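PDB 4YMR: sorting nexin-21 from Mus musculus, which binds membranes enriched in phosphatidylinositol 3-phosphate and phosphatidylinositol 4,5-bisphosphate and may act in several stages of intracellular trafficking. Local coordinates for residues R52-L57 with Q82-K87; P13-A18 with A35-L40; E29-W34 with A58-C63. One frame throughout, in Å; residues are numbered along the deposited sequence.

Contact 1 of 3, residues R52-L57 with Q82-K87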
loop_
_atom_site.group_PDB
_atom_site.type_symbol
_atom_site.label_atom_id
_atom_site.label_comp_id
_atom_site.label_asym_id
_atom_site.label_seq_id
_atom_site.Cartn_x
_atom_site.Cartn_y
_atom_site.Cartn_z
ATOM N N ARG A 52 2.027 -4.664 0.418
ATOM C CA ARG A 52 2.694 -5.747 1.123
ATOM C C ARG A 52 2.275 -7.138 0.621
ATOM O O ARG A 52 3.134 -8.020 0.463
ATOM C CB ARG A 52 2.491 -5.631 2.638
ATOM C CG ARG A 52 3.728 -5.185 3.370
ATOM C CD ARG A 52 3.568 -5.313 4.875
ATOM N NE ARG A 52 2.813 -4.203 5.455
ATOM C CZ ARG A 52 3.349 -3.040 5.817
ATOM N NH1 ARG A 52 4.647 -2.827 5.652
ATOM N NH2 ARG A 52 2.586 -2.086 6.338
ATOM N N PRO A 53 0.957 -7.353 0.390
ATOM C CA PRO A 53 0.578 -8.613 -0.256
ATOM C C PRO A 53 1.209 -8.751 -1.636
ATOM O O PRO A 53 1.788 -9.782 -1.940
ATOM C CB PRO A 53 -0.945 -8.505 -0.354
ATOM C CG PRO A 53 -1.305 -7.665 0.788
ATOM C CD PRO A 53 -0.233 -6.630 0.869
ATOM N N LEU A 54 1.124 -7.700 -2.439
ATOM C CA LEU A 54 1.721 -7.683 -3.758
ATOM C C LEU A 54 3.228 -7.926 -3.739
ATOM O O LEU A 54 3.749 -8.645 -4.593
ATOM C CB LEU A 54 1.367 -6.375 -4.479
ATOM C CG LEU A 54 -0.111 -6.300 -4.876
ATOM C CD1 LEU A 54 -0.417 -4.943 -5.490
ATOM C CD2 LEU A 54 -0.444 -7.406 -5.863
ATOM N N LEU A 55 3.923 -7.334 -2.767
ATOM C CA LEU A 55 5.357 -7.567 -2.614
ATOM C C LEU A 55 5.641 -9.038 -2.285
ATOM O O LEU A 55 6.589 -9.639 -2.796
ATOM C CB LEU A 55 5.955 -6.674 -1.526
ATOM C CG LEU A 55 7.480 -6.787 -1.458
ATOM C CD1 LEU A 55 8.104 -5.761 -2.385
ATOM C CD2 LEU A 55 7.985 -6.610 -0.053
ATOM N N THR A 56 4.810 -9.602 -1.416
ATOM C CA THR A 56 4.897 -11.000 -1.062
ATOM C C THR A 56 4.713 -11.915 -2.270
ATOM O O THR A 56 5.501 -12.829 -2.491
ATOM C CB THR A 56 3.841 -11.350 -0.018
ATOM O OG1 THR A 56 3.929 -10.424 1.067
ATOM C CG2 THR A 56 4.040 -12.763 0.475
ATOM N N LEU A 57 3.663 -11.668 -3.040
ATOM C CA LEU A 57 3.394 -12.440 -4.251
ATOM C C LEU A 57 4.498 -12.263 -5.296
ATOM O O LEU A 57 4.844 -13.194 -6.036
ATOM C CB LEU A 57 2.051 -12.030 -4.834
ATOM C CG LEU A 57 0.838 -12.475 -4.029
ATOM C CD1 LEU A 57 -0.404 -11.739 -4.501
ATOM C CD2 LEU A 57 0.660 -13.963 -4.157
ATOM N N GLN A 82 -5.774 -10.350 -9.715
ATOM C CA GLN A 82 -7.052 -10.230 -9.012
ATOM C C GLN A 82 -7.041 -9.093 -8.003
ATOM O O GLN A 82 -7.895 -8.210 -8.053
ATOM C CB GLN A 82 -7.410 -11.525 -8.295
ATOM C CG GLN A 82 -7.800 -12.663 -9.186
ATOM C CD GLN A 82 -7.980 -13.943 -8.405
ATOM O OE1 GLN A 82 -8.115 -13.911 -7.174
ATOM N NE2 GLN A 82 -7.971 -15.091 -9.115
ATOM N N LEU A 83 -6.089 -9.119 -7.075
ATOM C CA LEU A 83 -5.978 -8.020 -6.113
ATOM C C LEU A 83 -5.901 -6.658 -6.822
ATOM O O LEU A 83 -6.620 -5.734 -6.463
ATOM C CB LEU A 83 -4.782 -8.214 -5.168
ATOM C CG LEU A 83 -4.843 -9.375 -4.173
ATOM C CD1 LEU A 83 -3.556 -9.454 -3.359
ATOM C CD2 LEU A 83 -6.046 -9.261 -3.257
ATOM N N LEU A 84 -5.043 -6.554 -7.839
ATOM C CA LEU A 84 -4.879 -5.312 -8.597
ATOM C C LEU A 84 -6.153 -4.902 -9.335
ATOM O O LEU A 84 -6.427 -3.724 -9.506
ATOM C CB LEU A 84 -3.719 -5.421 -9.596
ATOM C CG LEU A 84 -2.324 -5.411 -8.979
ATOM C CD1 LEU A 84 -1.274 -5.945 -9.959
ATOM C CD2 LEU A 84 -1.983 -4.005 -8.508
ATOM N N GLY A 85 -6.937 -5.877 -9.759
ATOM C CA GLY A 85 -8.165 -5.580 -10.462
ATOM C C GLY A 85 -9.328 -5.257 -9.548
ATOM O O GLY A 85 -10.264 -4.591 -9.971
ATOM N N ASP A 86 -9.288 -5.720 -8.301
ATOM C CA ASP A 86 -10.403 -5.481 -7.384
ATOM C C ASP A 86 -10.509 -4.012 -6.960
ATOM O O ASP A 86 -9.513 -3.282 -6.923
ATOM C CB ASP A 86 -10.346 -6.429 -6.175
ATOM C CG ASP A 86 -10.608 -7.906 -6.557
ATOM O OD1 ASP A 86 -11.220 -8.169 -7.617
ATOM O OD2 ASP A 86 -10.195 -8.809 -5.789
ATOM N N LYS A 87 -11.725 -3.570 -6.683
ATOM C CA LYS A 87 -11.921 -2.189 -6.269
ATOM C C LYS A 87 -11.739 -2.109 -4.765
ATOM O O LYS A 87 -12.707 -2.022 -4.003
ATOM C CB LYS A 87 -13.285 -1.647 -6.726
ATOM C CG LYS A 87 -13.207 -0.712 -7.940
ATOM C CD LYS A 87 -14.509 -0.669 -8.749
ATOM C CE LYS A 87 -15.669 -0.020 -7.983
ATOM N NZ LYS A 87 -16.394 -0.970 -7.086
#

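Contact 2 of 3, residues P13-A18 with A35-L40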
loop_
_atom_site.group_PDB
_atom_site.type_symbol
_atom_site.label_atom_id
_atom_site.label_comp_id
_atom_site.label_asym_id
_atom_site.label_seq_id
_atom_site.Cartn_x
_atom_site.Cartn_y
_atom_site.Cartn_z
ATOM N N PRO A 13 9.759 -8.143 9.610
ATOM C CA PRO A 13 11.083 -8.773 9.735
ATOM C C PRO A 13 11.298 -9.949 8.775
ATOM O O PRO A 13 12.419 -10.159 8.304
ATOM C CB PRO A 13 11.094 -9.268 11.183
ATOM C CG PRO A 13 10.225 -8.306 11.902
ATOM C CD PRO A 13 9.125 -7.941 10.927
ATOM N N GLU A 14 10.231 -10.695 8.493
ATOM C CA GLU A 14 10.300 -11.861 7.614
ATOM C C GLU A 14 10.453 -11.424 6.154
ATOM O O GLU A 14 11.277 -11.967 5.419
ATOM C CB GLU A 14 9.060 -12.750 7.805
ATOM C CG GLU A 14 9.264 -14.231 7.487
ATOM C CD GLU A 14 8.216 -15.140 8.136
ATOM O OE1 GLU A 14 7.351 -14.620 8.881
ATOM O OE2 GLU A 14 8.261 -16.375 7.903
ATOM N N LEU A 15 9.662 -10.433 5.747
ATOM C CA LEU A 15 9.766 -9.860 4.405
ATOM C C LEU A 15 11.153 -9.286 4.149
ATOM O O LEU A 15 11.710 -9.463 3.066
ATOM C CB LEU A 15 8.731 -8.755 4.214
ATOM C CG LEU A 15 7.261 -9.137 4.298
ATOM C CD1 LEU A 15 6.415 -7.906 4.016
ATOM C CD2 LEU A 15 6.934 -10.272 3.324
ATOM N N ARG A 16 11.681 -8.578 5.149
ATOM C CA ARG A 16 13.044 -8.050 5.140
ATOM C C ARG A 16 14.067 -9.139 4.817
ATOM O O ARG A 16 14.845 -9.007 3.878
ATOM C CB ARG A 16 13.385 -7.406 6.499
ATOM C CG ARG A 16 13.011 -5.924 6.636
ATOM C CD ARG A 16 13.105 -5.428 8.093
ATOM N NE ARG A 16 11.986 -4.547 8.437
ATOM C CZ ARG A 16 11.457 -4.426 9.653
ATOM N NH1 ARG A 16 11.943 -5.122 10.674
ATOM N NH2 ARG A 16 10.435 -3.602 9.846
ATOM N N ARG A 17 14.063 -10.209 5.608
ATOM C CA ARG A 17 14.970 -11.329 5.383
ATOM C C ARG A 17 14.690 -12.018 4.035
ATOM O O ARG A 17 15.620 -12.282 3.276
ATOM C CB ARG A 17 14.952 -12.327 6.559
ATOM C CG ARG A 17 15.917 -13.515 6.393
ATOM C CD ARG A 17 16.994 -13.580 7.484
ATOM N NE ARG A 17 17.788 -14.812 7.407
ATOM C CZ ARG A 17 18.994 -14.910 6.847
ATOM N NH1 ARG A 17 19.571 -13.844 6.312
ATOM N NH2 ARG A 17 19.627 -16.078 6.825
ATOM N N ALA A 18 13.419 -12.276 3.723
ATOM C CA ALA A 18 13.077 -12.880 2.436
ATOM C C ALA A 18 13.599 -12.027 1.280
ATOM O O ALA A 18 14.105 -12.557 0.288
ATOM C CB ALA A 18 11.563 -13.119 2.312
ATOM N N ALA A 35 6.492 -17.444 1.884
ATOM C CA ALA A 35 5.318 -18.313 1.901
ATOM C C ALA A 35 4.575 -18.244 3.232
ATOM O O ALA A 35 3.350 -18.191 3.259
ATOM C CB ALA A 35 5.718 -19.754 1.597
ATOM N N ASN A 36 5.324 -18.255 4.328
ATOM C CA ASN A 36 4.753 -18.058 5.654
ATOM C C ASN A 36 4.238 -16.633 5.892
ATOM O O ASN A 36 3.172 -16.455 6.474
ATOM C CB ASN A 36 5.758 -18.481 6.724
ATOM C CG ASN A 36 6.071 -19.966 6.662
ATOM O OD1 ASN A 36 5.176 -20.798 6.467
ATOM N ND2 ASN A 36 7.345 -20.307 6.809
ATOM N N ALA A 37 4.986 -15.629 5.435
ATOM C CA ALA A 37 4.512 -14.250 5.461
ATOM C C ALA A 37 3.198 -14.096 4.693
ATOM O O ALA A 37 2.304 -13.378 5.130
ATOM C CB ALA A 37 5.564 -13.307 4.899
ATOM N N TRP A 38 3.086 -14.763 3.548
ATOM C CA TRP A 38 1.827 -14.797 2.804
ATOM C C TRP A 38 0.666 -15.373 3.631
ATOM O O TRP A 38 -0.402 -14.777 3.709
ATOM C CB TRP A 38 1.966 -15.570 1.489
ATOM C CG TRP A 38 0.665 -15.629 0.761
ATOM C CD1 TRP A 38 -0.150 -16.716 0.620
ATOM C CD2 TRP A 38 -0.014 -14.533 0.134
ATOM N NE1 TRP A 38 -1.273 -16.373 -0.086
ATOM C CE2 TRP A 38 -1.218 -15.033 -0.398
ATOM C CE3 TRP A 38 0.283 -13.173 -0.048
ATOM C CZ2 TRP A 38 -2.116 -14.236 -1.093
ATOM C CZ3 TRP A 38 -0.605 -12.382 -0.742
ATOM C CH2 TRP A 38 -1.793 -12.912 -1.249
ATOM N N GLN A 39 0.890 -16.536 4.233
ATOM C CA GLN A 39 -0.065 -17.170 5.148
ATOM C C GLN A 39 -0.493 -16.268 6.320
ATOM O O GLN A 39 -1.688 -16.151 6.610
ATOM C CB GLN A 39 0.515 -18.489 5.683
ATOM C CG GLN A 39 -0.260 -19.118 6.844
ATOM C CD GLN A 39 -1.540 -19.788 6.394
ATOM O OE1 GLN A 39 -1.685 -20.137 5.224
ATOM N NE2 GLN A 39 -2.475 -19.974 7.321
ATOM N N LEU A 40 0.476 -15.657 7.002
ATOM C CA LEU A 40 0.190 -14.674 8.048
ATOM C C LEU A 40 -0.823 -13.623 7.573
ATOM O O LEU A 40 -1.874 -13.429 8.185
ATOM C CB LEU A 40 1.483 -13.983 8.512
ATOM C CG LEU A 40 2.500 -14.786 9.335
ATOM C CD1 LEU A 40 3.876 -14.136 9.279
ATOM C CD2 LEU A 40 2.055 -14.949 10.791
#

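Contact 3 of 3, residues E29-W34 with A58-C63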
loop_
_atom_site.group_PDB
_atom_site.type_symbol
_atom_site.label_atom_id
_atom_site.label_comp_id
_atom_site.label_asym_id
_atom_site.label_seq_id
_atom_site.Cartn_x
_atom_site.Cartn_y
_atom_site.Cartn_z
ATOM N N GLU A 29 15.798 -20.873 -0.006
ATOM C CA GLU A 29 15.729 -20.339 1.362
ATOM C C GLU A 29 14.674 -19.237 1.449
ATOM O O GLU A 29 13.879 -19.199 2.384
ATOM C CB GLU A 29 17.100 -19.808 1.822
ATOM C CG GLU A 29 17.366 -19.932 3.334
ATOM C CD GLU A 29 18.774 -19.476 3.747
ATOM O OE1 GLU A 29 19.713 -19.546 2.916
ATOM O OE2 GLU A 29 18.936 -19.042 4.912
ATOM N N ALA A 30 14.668 -18.347 0.456
ATOM C CA ALA A 30 13.733 -17.217 0.411
ATOM C C ALA A 30 12.272 -17.656 0.321
ATOM O O ALA A 30 11.407 -17.047 0.943
ATOM C CB ALA A 30 14.073 -16.284 -0.744
ATOM N N LEU A 31 12.008 -18.720 -0.443
ATOM C CA LEU A 31 10.637 -19.133 -0.746
ATOM C C LEU A 31 9.786 -19.398 0.501
ATOM O O LEU A 31 8.684 -18.866 0.628
ATOM C CB LEU A 31 10.619 -20.350 -1.671
ATOM C CG LEU A 31 9.236 -20.896 -2.055
ATOM C CD1 LEU A 31 8.503 -19.924 -2.954
ATOM C CD2 LEU A 31 9.352 -22.274 -2.709
ATOM N N ALA A 32 10.311 -20.217 1.408
ATOM C CA ALA A 32 9.641 -20.543 2.659
ATOM C C ALA A 32 9.256 -19.285 3.457
ATOM O O ALA A 32 8.145 -19.188 3.982
ATOM C CB ALA A 32 10.506 -21.485 3.494
ATOM N N LEU A 33 10.171 -18.321 3.528
ATOM C CA LEU A 33 9.922 -17.061 4.233
ATOM C C LEU A 33 8.784 -16.232 3.612
ATOM O O LEU A 33 7.863 -15.814 4.317
ATOM C CB LEU A 33 11.207 -16.233 4.324
ATOM C CG LEU A 33 12.328 -16.902 5.118
ATOM C CD1 LEU A 33 13.517 -15.966 5.285
ATOM C CD2 LEU A 33 11.799 -17.364 6.468
ATOM N N TRP A 34 8.853 -15.983 2.306
ATOM C CA TRP A 34 7.737 -15.361 1.605
ATOM C C TRP A 34 6.415 -16.116 1.848
ATOM O O TRP A 34 5.355 -15.505 1.974
ATOM C CB TRP A 34 7.981 -15.315 0.088
ATOM C CG TRP A 34 9.106 -14.441 -0.447
ATOM C CD1 TRP A 34 10.186 -14.864 -1.174
ATOM C CD2 TRP A 34 9.235 -13.017 -0.333
ATOM N NE1 TRP A 34 10.980 -13.801 -1.512
ATOM C CE2 TRP A 34 10.424 -12.646 -1.014
ATOM C CE3 TRP A 34 8.462 -12.008 0.267
ATOM C CZ2 TRP A 34 10.863 -11.324 -1.110
ATOM C CZ3 TRP A 34 8.900 -10.690 0.174
ATOM C CH2 TRP A 34 10.095 -10.363 -0.506
ATOM N N ALA A 58 5.060 -11.069 -5.359
ATOM C CA ALA A 58 6.187 -10.884 -6.261
ATOM C C ALA A 58 7.372 -11.765 -5.800
ATOM O O ALA A 58 8.069 -12.350 -6.626
ATOM C CB ALA A 58 6.575 -9.397 -6.382
ATOM N N GLY A 59 7.569 -11.871 -4.486
ATOM C CA GLY A 59 8.636 -12.683 -3.930
ATOM C C GLY A 59 8.439 -14.137 -4.295
ATOM O O GLY A 59 9.352 -14.800 -4.811
ATOM N N LEU A 60 7.228 -14.626 -4.038
ATOM C CA LEU A 60 6.839 -15.984 -4.408
ATOM C C LEU A 60 7.002 -16.271 -5.911
ATOM O O LEU A 60 7.590 -17.279 -6.295
ATOM C CB LEU A 60 5.405 -16.263 -3.950
ATOM C CG LEU A 60 5.164 -16.311 -2.436
ATOM C CD1 LEU A 60 3.689 -16.507 -2.132
ATOM C CD2 LEU A 60 6.001 -17.428 -1.794
ATOM N N ALA A 61 6.491 -15.380 -6.755
ATOM C CA ALA A 61 6.530 -15.596 -8.197
ATOM C C ALA A 61 7.967 -15.706 -8.719
ATOM O O ALA A 61 8.278 -16.588 -9.510
ATOM C CB ALA A 61 5.764 -14.492 -8.925
ATOM N N VAL A 62 8.834 -14.818 -8.245
ATOM C CA VAL A 62 10.251 -14.839 -8.594
ATOM C C VAL A 62 10.956 -16.110 -8.159
ATOM O O VAL A 62 11.677 -16.741 -8.952
ATOM C CB VAL A 62 10.984 -13.586 -8.045
ATOM C CG1 VAL A 62 12.482 -13.732 -8.178
ATOM C CG2 VAL A 62 10.521 -12.364 -8.806
ATOM N N CYS A 63 10.723 -16.495 -6.905
ATOM C CA CYS A 63 11.369 -17.666 -6.352
ATOM C C CYS A 63 10.854 -18.925 -7.038
ATOM O O CYS A 63 11.641 -19.794 -7.408
ATOM C CB CYS A 63 11.210 -17.743 -4.827
ATOM S SG CYS A 63 12.146 -16.500 -3.921
#

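Contact 1 of 3, residues R52-L57 with Q82-K87
The first turns of helix 52-66 face the last turn of helix 70-85, with the CA atoms of L54 and L83 8.1 Å apart at the nearest point; D86 is the first residue to leave helical geometry. No hydrogen bond crosses between the segments, and the contact is apolar, made by leucines and the ring of P53. L54 and L84 cross obliquely and meet methyl to methyl, CD1 of L54 standing 3.5 Å from CD2 of L84. L83 sends its CD1 between two partners, 4.1 Å from CB of P53 and equally far from CD1 of L57, whose side chain it crosses at about a right angle. P53 suits the first turn of a helix, where a missing N-H costs no helical bond, and its ring adds apolar surface. Behind this face, T56 OG1 donates to R52 O at 2.6 Å, from above the carbonyl plane, so that this oxygen accepts from both N and OG1 of T56; OG1 is also hydrogen-bonded to Q41 NE2 of helix 27-43. L57 also rests on W38 of that helix, while H90 of the second subunit packs on L54 and L84, leaving the leucine layer between neighbouring helices and the partner chain.

Contact 2 of 3, residues P13-A18 with A35-L40
This is a partly buried, mainly van der Waals contact between two consecutive antiparallel helices, 12-24 and 27-43, at the amino-terminal end of the modelled chain. The axes of the two short segments approach to 9.7 Å with 153° between their directions, and the CA atoms of E14 and A37 are 6.6 Å apart. The small A37 suits this near point, since a single methyl faces the other helix. Against it comes L15, whose CD2 lies 3.7 Å from CB of A37; the leucine chain is long enough to bring this branch in from a bond that starts off to the flank. E14 spans the more exposed side. Its CG is anti to the backbone N (chi1 -153°) and the chain runs on extended, carrying the carboxylate across to helix 27-43. There OE2 sits 3.5 Å from CB of N36, and OE1 is 3.5 Å from CD1 of L40, so the acid touches carbon with both oxygens. The carboxylate and the N36 amide are turned 45° apart, with no hydrogen bond between the segments. Polar N36 and E14 suit a border where the apolar interior gives way to the surface. L15 continues inward to W34 and T56, and L143 of the second subunit also packs on it. Antiparallel helix pairs of this kind are the building element of tetratricopeptide-repeat domains, consistent with the TPR character of this one.

Contact 3 of 3, residues E29-W34 with A58-C63
In the helical array of the tetratricopeptide-repeat domain, helices 27-43 and 52-66 follow each other and pack antiparallel, with a tryptophan laid over a glycine at their interface. The segment axes come within 9.1 Å and make an angle of 150°, a close approach that fits the glycine and alanine found at the interface. W34 holds CG anti to the carbonyl carbon (chi1 -66°), which swings the indole across to the other helix. One face lies on the backbone of G59 in a CH-pi contact: CA of G59 is 3.5 Å from the centroid of the five-membered ring of W34, 13° off the ring normal. Glycine suits this place because any CB here would point at the indole and clash with it. L60 braces the stem of the tryptophan, its CD2 3.5 Å from CB of W34, and the same methyl meets CD1 of L31 at 3.7 Å, the two leucines crossing at about a right angle. Replacing W34, whose NE1 is also hydrogen-bonded to T22 OG1 of helix 12-24, by an alanine would probably loosen the join, since the cover over G59 and the bond to T22 would both be lost. A18 of helix 12-24 and, from the second subunit, L138 also pack on W34. Small A30 leaves room for the thiol of C63, its CB lying 3.7 Å from SG of C63. That sulfur makes a sulfur-aromatic contact at the edge of the indole, 3.8 Å from CD1 of W34.

The three contacts join four successive helices, 12-24, 27-43, 52-66 and 70-85, of the C-terminal PXB/TPR domain; binding of phosphatidylinositol 3-phosphate is the task of the protein's PX domain. Contact 2 pairs the first two helices, contact 3 the middle two and contact 1 the last two. Along the chain both segments of contact 2 precede those of contact 1, whereas contact 3 alternates with both. Contacts 2 and 3 share helix 27-43, with centres about 9 Å apart; contact 1 uses helix 52-66 with contact 3, and its centre is about 15 Å from each of the others. All three also touch the second subunit, consistent with the domain-swapped form of this crystal.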